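PDB 3D7N: flavodoxin, WrbA-like protein, which probably binds FMN and carries electrons as a flavodoxin-like flavoprotein, perhaps reducing quinones with NAD(P)H as WrbA relatives do. Local coordinates for the interface of chains A and B. Sequence-based numbering; all coordinates share one arbitrary frame. Chains: chain A/B, Flavodoxin, WrbA-like protein.

The interface of chains A and B. Residues chain A 77-78, 81, 84; chain B 65-66.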
ATOM      1  N   ALA A  77      -9.283 -16.104  -0.546  1.00 50.83           N
ATOM      2  CA  ALA A  77      -9.865 -14.773  -0.571  1.00 50.97           C
ATOM      3  C   ALA A  77     -10.721 -14.609  -1.843  1.00 51.64           C
ATOM      4  O   ALA A  77     -11.877 -14.082  -1.800  1.00 51.28           O
ATOM      5  CB  ALA A  77      -8.746 -13.691  -0.526  1.00 50.12           C
ATOM      6  N   ASP A  78     -10.145 -15.060  -2.975  1.00 50.90           N
ATOM      7  CA  ASP A  78     -10.833 -14.988  -4.248  1.00 50.90           C
ATOM      8  C   ASP A  78     -12.142 -15.791  -4.158  1.00 50.54           C
ATOM      9  O   ASP A  78     -13.176 -15.345  -4.649  1.00 50.59           O
ATOM     10  CB  ASP A  78      -9.926 -15.433  -5.410  1.00 50.11           C
ATOM     11  CG  ASP A  78      -8.807 -14.440  -5.701  1.00 50.83           C
ATOM     12  OD1 ASP A  78      -8.789 -13.341  -5.086  1.00 54.00           O
ATOM     13  OD2 ASP A  78      -7.934 -14.721  -6.570  1.00 50.75           O
ATOM     14  N   SER A  81     -15.431 -14.476  -2.874  1.00 53.48           N
ATOM     15  CA  SER A  81     -16.303 -13.709  -3.757  1.00 54.63           C
ATOM     16  C   SER A  81     -17.737 -14.176  -3.611  1.00 55.72           C
ATOM     17  O   SER A  81     -18.646 -13.390  -3.742  1.00 57.21           O
ATOM     18  CB  SER A  81     -15.879 -13.820  -5.223  1.00 54.70           C
ATOM     19  OG  SER A  81     -15.902 -15.156  -5.697  1.00 53.24           O
ATOM     20  N   TRP A  84     -19.257 -12.745  -0.599  1.00 60.14           N
ATOM     21  CA  TRP A  84     -19.221 -11.304  -0.890  1.00 60.36           C
ATOM     22  C   TRP A  84     -20.396 -10.825  -1.754  1.00 59.85           C
ATOM     23  O   TRP A  84     -20.942  -9.759  -1.522  1.00 58.09           O
ATOM     24  CB  TRP A  84     -17.895 -10.987  -1.573  1.00 61.96           C
ATOM     25  CG  TRP A  84     -17.738  -9.589  -2.044  1.00 62.89           C
ATOM     26  CD1 TRP A  84     -17.555  -8.490  -1.287  1.00 64.10           C
ATOM     27  CD2 TRP A  84     -17.725  -9.155  -3.402  1.00 65.44           C
ATOM     28  NE1 TRP A  84     -17.431  -7.384  -2.086  1.00 65.02           N
ATOM     29  CE2 TRP A  84     -17.543  -7.769  -3.392  1.00 65.09           C
ATOM     30  CE3 TRP A  84     -17.867  -9.809  -4.637  1.00 66.13           C
ATOM     31  CZ2 TRP A  84     -17.474  -7.019  -4.558  1.00 65.85           C
ATOM     32  CZ3 TRP A  84     -17.811  -9.069  -5.785  1.00 65.21           C
ATOM     33  CH2 TRP A  84     -17.625  -7.680  -5.743  1.00 65.18           C
TER
ATOM     34  N   TYR B  65      -8.594  -8.928  -8.412  1.00 49.44           N
ATOM     35  CA  TYR B  65      -9.706  -9.690  -7.962  1.00 49.09           C
ATOM     36  C   TYR B  65      -9.674  -9.691  -6.468  1.00 46.97           C
ATOM     37  O   TYR B  65      -8.671  -9.936  -5.875  1.00 45.24           O
ATOM     38  CB  TYR B  65      -9.581 -11.091  -8.503  1.00 51.86           C
ATOM     39  CG  TYR B  65     -10.833 -11.879  -8.443  1.00 53.23           C
ATOM     40  CD1 TYR B  65     -11.817 -11.714  -9.379  1.00 56.78           C
ATOM     41  CD2 TYR B  65     -11.039 -12.795  -7.453  1.00 55.69           C
ATOM     42  CE1 TYR B  65     -12.967 -12.443  -9.322  1.00 57.38           C
ATOM     43  CE2 TYR B  65     -12.169 -13.519  -7.389  1.00 55.71           C
ATOM     44  CZ  TYR B  65     -13.136 -13.346  -8.318  1.00 56.65           C
ATOM     45  OH  TYR B  65     -14.274 -14.077  -8.244  1.00 56.51           O
HETATM   46  N   MSE B  66     -10.805  -9.400  -5.875  1.00 20.00           N
HETATM   47  CA  MSE B  66     -10.917  -9.211  -4.460  1.00 20.00           C
HETATM   48  C   MSE B  66      -9.766  -8.373  -3.915  1.00 20.00           C
HETATM   49  O   MSE B  66      -9.201  -8.651  -2.902  1.00 48.56           O
HETATM   50  CB  MSE B  66     -11.066 -10.553  -3.761  1.00 20.00           C
HETATM   51  CG  MSE B  66     -12.338 -11.316  -4.132  1.00 20.00           C
HETATM   52 SE   MSE B  66     -13.968 -10.430  -3.768  1.00 20.00          SE
HETATM   53  CE  MSE B  66     -13.782 -10.242  -1.939  1.00 20.00           C
TER
HETATM   54  O   HOH W   1     -14.017 -16.803  -6.731  1.00 72.44           O
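B:Met66, modelled as selenomethionine, lays its side chain against the junction of two consecutive helices of chain A, 71-79 and 81-85, while B:Tyr65 before it lies against A:Asp78 and A:Ser81. Both chains have the flavodoxin-like fold of the WrbA family, and B:Tyr65 closes strand 57-65, with B:Met66 in the loop that follows. WrbA proteins commonly form tetramers, and the deposited assembly holds four copies, so this patch, one of two symmetry-related copies in a two-fold interface, may belong to the working oligomer.

Start at CB of B:Met66, which passes 3.8 Å from OD1, a carboxylate oxygen of A:Asp78. B:Met66 CG comes next and packs 3.6 Å from the backbone O of A:Ala77, near the end of helix 71-79. The chain then bends at chi2 (-59°), and the selenium, B:Met66 SE, reaches CA of A:Ser81 at 4.0 Å. SE also sits over one face of the A:Trp84 indole, displaced toward the rim. A second bend, at chi3, lays the terminal methyl CE alongside CG and CB of A:Trp84, at the root of the indole.

The ring of B:Tyr65 presents CD2 to the carboxyl carbon CG of A:Asp78 at 3.3 Å, the carboxylate standing nearly upright to the ring, 83° between planes. At the ring's edge, in its plane, lies CA of A:Asp78. With CG opposite the backbone N (chi1 -164°), the tyrosine carries its phenol out along the end of helix 71-79. There B:Tyr65 OH makes a weak hydrogen bond with the hydroxyl OG of A:Ser81, 3.2 Å away. A:Ser81 OG also donates to the backbone O of A:Asp78 at 2.9 Å, nearly in line with the carbonyl, which probably orients the hydroxyl. A water links the phenol OH, the serine OG and the same carbonyl oxygen, lying 2.7 Å from O of A:Asp78.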